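Pectate lyase from Bacillus subtilis cleaves polygalacturonate, the backbone of pectin, by calcium-dependent elimination, releasing oligosaccharides with unsaturated non-reducing ends. Local coordinates of one contact, PDB 5AMV (chain A, 1.57 Å), residues 249-254 and 281-286, beside the matching contact of the related pectate lyase 47 from Bacillus sp., PDB 1VBL (chain B, 1.91 Å), residues 255-260 and 287-292. Structure 2 is superposed on structure 1 by the backbone atoms of these residues (RMSD 0.27 Å); each is numbered along its deposited sequence.

Structure 1 (5AMV); sequences SIFGSS and PRVRFG. With ADA (alpha-D-galactopyranuronic acid), chain C.
Phe251 and Pro281 meet where strands 247-251 and 282-283 run side by side in a parallel sheet of the pectate lyase beta-helix. With Phe251 CG anti to the carbonyl carbon (chi1 -55°), the buried flat ring offers a face on which Pro281 CB lies in a CH-pi contact, 3.6 Å from Phe251 CE2. Ser249, small enough for its buried place, brings CB 4.1 Å from Pro281 CB, while OG bonds to Thr226. On the other side of the sheet Ile250 lies alongside Arg282, its CD1 3.6 Å from Arg282 CD. Arg284 NH1 donates to Gly252 O at 2.8 Å, nearly in its guanidinium plane; NE pairs with Asp255. Arg282 NH1 lies over the centre of one face of that guanidinium, the 253-254 backbone against the other. Water 1 bridges Arg282 NH1 and Gly252 O, while Arg282 NE and NH2 grip a galacturonate carboxylate.

Structure 2 (1VBL); sequences TLIGAS and PRVRFG.
The methyl end of Ile257 crosses obliquely against the ring of Pro287. Ile257 CG1 stands anti to the carbonyl carbon (chi1 -63°), so that CD1 of this buried chain reaches the proline, 3.9 Å from Pro287 CG. Thr255 runs beside Pro287, its CB 4.0 Å from Pro287 CB; its methyl CG2 packs on the same Pro287 CB at 3.7 Å, while OG1 gives a hydrogen bond to Leu232 O, a pairing of tasks that suits threonine. On the other side of the sheet Leu256 lies alongside Arg288, its CD1 3.6 Å from Arg288 CD. Arg290 NH1 donates to Gly258 O at 2.9 Å, nearly in its guanidinium plane; NE pairs with Asp261. Arg288 NH1 lies over the centre of one face of that guanidinium, the 259-260 backbone against the other. Water 2 bridges Arg288 NH1 and Gly258 O.

How the two compare
The backbone bonds between the strands are kept, among them Phe251(A) N to Arg282(A) O and Ile257(B) N to Arg288(B) O, as is the bond from Arg284(A) NH1 to Gly252(A) O, matched by Arg290(B) NH1 to Gly258(B) O. A water stands at the same place in both. Arg282(A) binds a galacturonate unit that is modelled in structure 1 alone, yet the side chains of Arg282(A) and Arg288(B) keep their place.

Packing differs most at Phe251(A)/Ile257(B). CD2 of Phe251(A) and CD1 of Ile257(B) fall 0.2 Å apart, so the touch on the proline persists, but CD1, CE1, CE2 and CZ of the ring have no counterpart, nor has CG2 of Ile257(B). The neighbouring exchange may partly compensate: CG2 of Thr255(B), absent from Ser249(A), stands 2.2 Å apart from the place of Phe251(A) CE1 after superposition, while OG of Ser249(A) and OG1 of Thr255(B) fall 0.7 Å apart. The branch lies at CB in Ile250(A) and at CG in Leu256(B), with the CB atoms 0.9 Å apart after superposition. Both CD1 atoms keep touching the arginine CD, whereas CG2 of Ile250(A) and CD2 of Leu256(B) are each unmatched. That CD2 is 4.0 Å from Ala259(B) CB; in structure 1 Ser253(A) CB is no closer than 5.8 Å to Ile250(A) CD1, and its OG has no counterpart in Ala259(B).

Structure 1 (5AMV)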
loop_
_atom_site.group_PDB
_atom_site.type_symbol
_atom_site.label_atom_id
_atom_site.label_comp_id
_atom_site.label_asym_id
_atom_site.label_seq_id
_atom_site.Cartn_x
_atom_site.Cartn_y
_atom_site.Cartn_z
ATOM N N SER A 249 3.758 -2.646 -1.031
ATOM C CA SER A 249 2.705 -3.381 -0.361
ATOM C C SER A 249 3.324 -4.342 0.632
ATOM O O SER A 249 3.895 -5.356 0.228
ATOM C CB SER A 249 1.867 -4.171 -1.388
ATOM O OG SER A 249 1.229 -3.286 -2.318
ATOM N N ILE A 250 3.203 -4.032 1.924
ATOM C CA ILE A 250 3.706 -4.957 2.957
ATOM C C ILE A 250 2.501 -5.555 3.685
ATOM O O ILE A 250 1.660 -4.807 4.268
ATOM C CB ILE A 250 4.775 -4.302 3.950
ATOM C CG1 ILE A 250 5.227 -5.341 5.002
ATOM C CG2 ILE A 250 4.233 -3.141 4.656
ATOM C CD1 ILE A 250 6.644 -5.066 5.622
ATOM N N PHE A 251 2.455 -6.882 3.717
ATOM C CA PHE A 251 1.325 -7.593 4.364
ATOM C C PHE A 251 1.910 -8.387 5.516
ATOM O O PHE A 251 2.644 -9.353 5.279
ATOM C CB PHE A 251 0.600 -8.558 3.395
ATOM C CG PHE A 251 0.091 -7.920 2.114
ATOM C CD1 PHE A 251 -0.206 -6.574 2.046
ATOM C CD2 PHE A 251 -0.111 -8.717 0.967
ATOM C CE1 PHE A 251 -0.702 -6.019 0.876
ATOM C CE2 PHE A 251 -0.644 -8.162 -0.221
ATOM C CZ PHE A 251 -0.916 -6.807 -0.269
ATOM N N GLY A 252 1.643 -7.932 6.747
ATOM C CA GLY A 252 2.233 -8.546 7.942
ATOM C C GLY A 252 3.448 -7.739 8.318
ATOM O O GLY A 252 4.491 -7.828 7.645
ATOM N N SER A 253 3.324 -6.975 9.397
ATOM C CA SER A 253 4.321 -5.947 9.757
ATOM C C SER A 253 5.471 -6.487 10.609
ATOM O O SER A 253 6.486 -5.794 10.797
ATOM C CB SER A 253 3.612 -4.855 10.564
ATOM O OG SER A 253 3.102 -5.458 11.753
ATOM N N SER A 254 5.358 -7.709 11.130
ATOM C CA SER A 254 6.391 -8.208 12.062
ATOM C C SER A 254 6.483 -9.727 12.187
ATOM O O SER A 254 5.462 -10.413 12.224
ATOM C CB SER A 254 6.114 -7.606 13.455
ATOM O OG SER A 254 7.069 -8.083 14.386
ATOM N N PRO A 281 3.934 -8.087 -3.456
ATOM C CA PRO A 281 3.997 -7.635 -2.072
ATOM C C PRO A 281 5.152 -8.310 -1.300
ATOM O O PRO A 281 5.681 -9.340 -1.759
ATOM C CB PRO A 281 2.677 -8.163 -1.491
ATOM C CG PRO A 281 2.519 -9.482 -2.170
ATOM C CD PRO A 281 3.125 -9.324 -3.587
ATOM N N ARG A 282 5.464 -7.775 -0.124
ATOM C CA ARG A 282 6.279 -8.515 0.865
ATOM C C ARG A 282 5.321 -9.100 1.885
ATOM O O ARG A 282 4.530 -8.354 2.459
ATOM C CB ARG A 282 7.231 -7.576 1.594
ATOM C CG ARG A 282 8.267 -8.291 2.466
ATOM C CD ARG A 282 8.606 -7.448 3.675
ATOM N NE ARG A 282 9.804 -7.907 4.359
ATOM C CZ ARG A 282 9.838 -8.930 5.230
ATOM N NH1 ARG A 282 8.744 -9.626 5.515
ATOM N NH2 ARG A 282 10.983 -9.257 5.843
ATOM N N VAL A 283 5.374 -10.417 2.123
ATOM C CA VAL A 283 4.357 -11.072 2.939
ATOM C C VAL A 283 4.983 -11.782 4.128
ATOM O O VAL A 283 6.015 -12.414 3.991
ATOM C CB VAL A 283 3.594 -12.138 2.084
ATOM C CG1 VAL A 283 2.533 -12.921 2.912
ATOM C CG2 VAL A 283 2.896 -11.458 0.853
ATOM N N ARG A 284 4.364 -11.631 5.287
ATOM C CA ARG A 284 4.575 -12.565 6.398
ATOM C C ARG A 284 3.249 -13.284 6.634
ATOM O O ARG A 284 2.195 -12.665 6.539
ATOM C CB ARG A 284 5.004 -11.834 7.668
ATOM C CG ARG A 284 6.345 -11.138 7.607
ATOM C CD ARG A 284 6.468 -10.258 8.854
ATOM N NE ARG A 284 7.802 -9.671 8.982
ATOM C CZ ARG A 284 8.141 -8.470 8.529
ATOM N NH1 ARG A 284 7.254 -7.674 7.930
ATOM N NH2 ARG A 284 9.382 -8.031 8.709
ATOM N N PHE A 285 3.319 -14.594 6.902
ATOM C CA PHE A 285 2.157 -15.381 7.399
ATOM C C PHE A 285 1.017 -15.671 6.453
ATOM O O PHE A 285 0.476 -16.776 6.457
ATOM C CB PHE A 285 1.582 -14.793 8.709
ATOM C CG PHE A 285 2.582 -14.797 9.849
ATOM C CD1 PHE A 285 2.955 -16.006 10.458
ATOM C CD2 PHE A 285 3.193 -13.612 10.266
ATOM C CE1 PHE A 285 3.923 -16.018 11.498
ATOM C CE2 PHE A 285 4.172 -13.605 11.306
ATOM C CZ PHE A 285 4.526 -14.840 11.923
ATOM N N GLY A 286 0.618 -14.697 5.639
ATOM C CA GLY A 286 -0.638 -14.821 4.959
ATOM C C GLY A 286 -0.707 -15.737 3.761
ATOM O O GLY A 286 0.286 -15.984 3.056
HETATM C C1 ADA C . 14.349 -3.024 3.736
HETATM C C2 ADA C . 14.498 -2.434 5.148
HETATM C C3 ADA C . 15.061 -3.488 6.107
HETATM C C4 ADA C . 14.183 -4.727 6.136
HETATM C C5 ADA C . 14.064 -5.281 4.721
HETATM C C6 ADA C . 12.990 -6.346 4.740
HETATM O O2 ADA C . 15.464 -1.376 5.071
HETATM O O3 ADA C . 15.112 -2.956 7.439
HETATM O O4 ADA C . 12.871 -4.333 6.587
HETATM O O5 ADA C . 13.620 -4.252 3.790
HETATM O O6B ADA C . 12.006 -6.181 3.967
HETATM O O6A ADA C . 13.082 -7.341 5.530
HETATM O O HOH W 1 5.734 -8.642 5.113
#

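Structure 2 (1VBL)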
loop_
_atom_site.group_PDB
_atom_site.type_symbol
_atom_site.label_atom_id
_atom_site.label_comp_id
_atom_site.label_asym_id
_atom_site.label_seq_id
_atom_site.Cartn_x
_atom_site.Cartn_y
_atom_site.Cartn_z
ATOM N N THR B 255 3.647 -2.464 -1.131
ATOM C CA THR B 255 2.704 -3.176 -0.278
ATOM C C THR B 255 3.277 -4.164 0.723
ATOM O O THR B 255 3.836 -5.196 0.360
ATOM C CB THR B 255 1.657 -3.916 -1.143
ATOM O OG1 THR B 255 0.836 -2.952 -1.815
ATOM C CG2 THR B 255 0.774 -4.825 -0.280
ATOM N N LEU B 256 3.104 -3.837 1.994
ATOM C CA LEU B 256 3.556 -4.686 3.079
ATOM C C LEU B 256 2.348 -5.493 3.555
ATOM O O LEU B 256 1.255 -4.950 3.706
ATOM C CB LEU B 256 4.078 -3.814 4.223
ATOM C CG LEU B 256 4.660 -4.487 5.466
ATOM C CD1 LEU B 256 5.926 -5.250 5.102
ATOM C CD2 LEU B 256 4.967 -3.418 6.509
ATOM N N ILE B 257 2.535 -6.792 3.758
ATOM C CA ILE B 257 1.461 -7.649 4.258
ATOM C C ILE B 257 2.067 -8.357 5.469
ATOM O O ILE B 257 2.808 -9.331 5.328
ATOM C CB ILE B 257 1.006 -8.685 3.202
ATOM C CG1 ILE B 257 0.415 -7.953 1.985
ATOM C CG2 ILE B 257 -0.040 -9.631 3.809
ATOM C CD1 ILE B 257 -0.084 -8.877 0.879
ATOM N N GLY B 258 1.753 -7.846 6.656
ATOM C CA GLY B 258 2.315 -8.401 7.874
ATOM C C GLY B 258 3.509 -7.522 8.192
ATOM O O GLY B 258 4.465 -7.473 7.415
ATOM N N ALA B 259 3.467 -6.825 9.323
ATOM C CA ALA B 259 4.552 -5.919 9.693
ATOM C C ALA B 259 5.584 -6.441 10.689
ATOM O O ALA B 259 6.542 -5.734 10.997
ATOM C CB ALA B 259 3.963 -4.608 10.221
ATOM N N SER B 260 5.418 -7.663 11.185
ATOM C CA SER B 260 6.369 -8.178 12.170
ATOM C C SER B 260 6.595 -9.684 12.168
ATOM O O SER B 260 5.646 -10.466 12.104
ATOM C CB SER B 260 5.931 -7.744 13.569
ATOM O OG SER B 260 6.689 -8.409 14.562
ATOM N N PRO B 287 4.058 -8.006 -3.416
ATOM C CA PRO B 287 4.175 -7.458 -2.065
ATOM C C PRO B 287 5.232 -8.206 -1.247
ATOM O O PRO B 287 5.857 -9.139 -1.743
ATOM C CB PRO B 287 2.791 -7.711 -1.503
ATOM C CG PRO B 287 2.546 -9.123 -1.989
ATOM C CD PRO B 287 3.084 -9.117 -3.430
ATOM N N ARG B 288 5.422 -7.780 0.001
ATOM C CA ARG B 288 6.337 -8.445 0.931
ATOM C C ARG B 288 5.358 -9.122 1.886
ATOM O O ARG B 288 4.545 -8.452 2.520
ATOM C CB ARG B 288 7.186 -7.443 1.706
ATOM C CG ARG B 288 8.195 -8.114 2.645
ATOM C CD ARG B 288 8.708 -7.130 3.689
ATOM N NE ARG B 288 9.857 -7.637 4.443
ATOM C CZ ARG B 288 9.833 -8.678 5.272
ATOM N NH1 ARG B 288 8.710 -9.357 5.476
ATOM N NH2 ARG B 288 10.942 -9.035 5.909
ATOM N N VAL B 289 5.440 -10.441 1.998
ATOM C CA VAL B 289 4.491 -11.187 2.823
ATOM C C VAL B 289 5.005 -11.963 4.029
ATOM O O VAL B 289 6.074 -12.562 3.983
ATOM C CB VAL B 289 3.728 -12.205 1.946
ATOM C CG1 VAL B 289 2.678 -12.926 2.775
ATOM C CG2 VAL B 289 3.106 -11.500 0.749
ATOM N N ARG B 290 4.203 -11.953 5.090
ATOM C CA ARG B 290 4.472 -12.703 6.309
ATOM C C ARG B 290 3.144 -13.396 6.671
ATOM O O ARG B 290 2.087 -12.779 6.584
ATOM C CB ARG B 290 4.848 -11.784 7.483
ATOM C CG ARG B 290 6.201 -11.049 7.398
ATOM C CD ARG B 290 6.398 -10.205 8.671
ATOM N NE ARG B 290 7.752 -9.672 8.853
ATOM C CZ ARG B 290 8.137 -8.434 8.538
ATOM N NH1 ARG B 290 7.279 -7.570 8.014
ATOM N NH2 ARG B 290 9.392 -8.054 8.761
ATOM N N PHE B 291 2.991 -14.716 6.986
ATOM C CA PHE B 291 1.926 -15.542 7.576
ATOM C C PHE B 291 0.715 -15.968 6.780
ATOM O O PHE B 291 0.239 -17.076 6.980
ATOM C CB PHE B 291 1.394 -14.868 8.839
ATOM C CG PHE B 291 2.454 -14.577 9.844
ATOM C CD1 PHE B 291 2.993 -15.595 10.626
ATOM C CD2 PHE B 291 2.958 -13.295 9.961
ATOM C CE1 PHE B 291 4.023 -15.328 11.508
ATOM C CE2 PHE B 291 3.981 -13.017 10.834
ATOM C CZ PHE B 291 4.521 -14.032 11.610
ATOM N N GLY B 292 0.516 -14.863 5.692
ATOM C CA GLY B 292 -0.656 -15.135 4.895
ATOM C C GLY B 292 -0.631 -15.974 3.646
ATOM O O GLY B 292 0.383 -16.092 2.962
HETATM O O HOH W 2 5.741 -8.601 5.155
#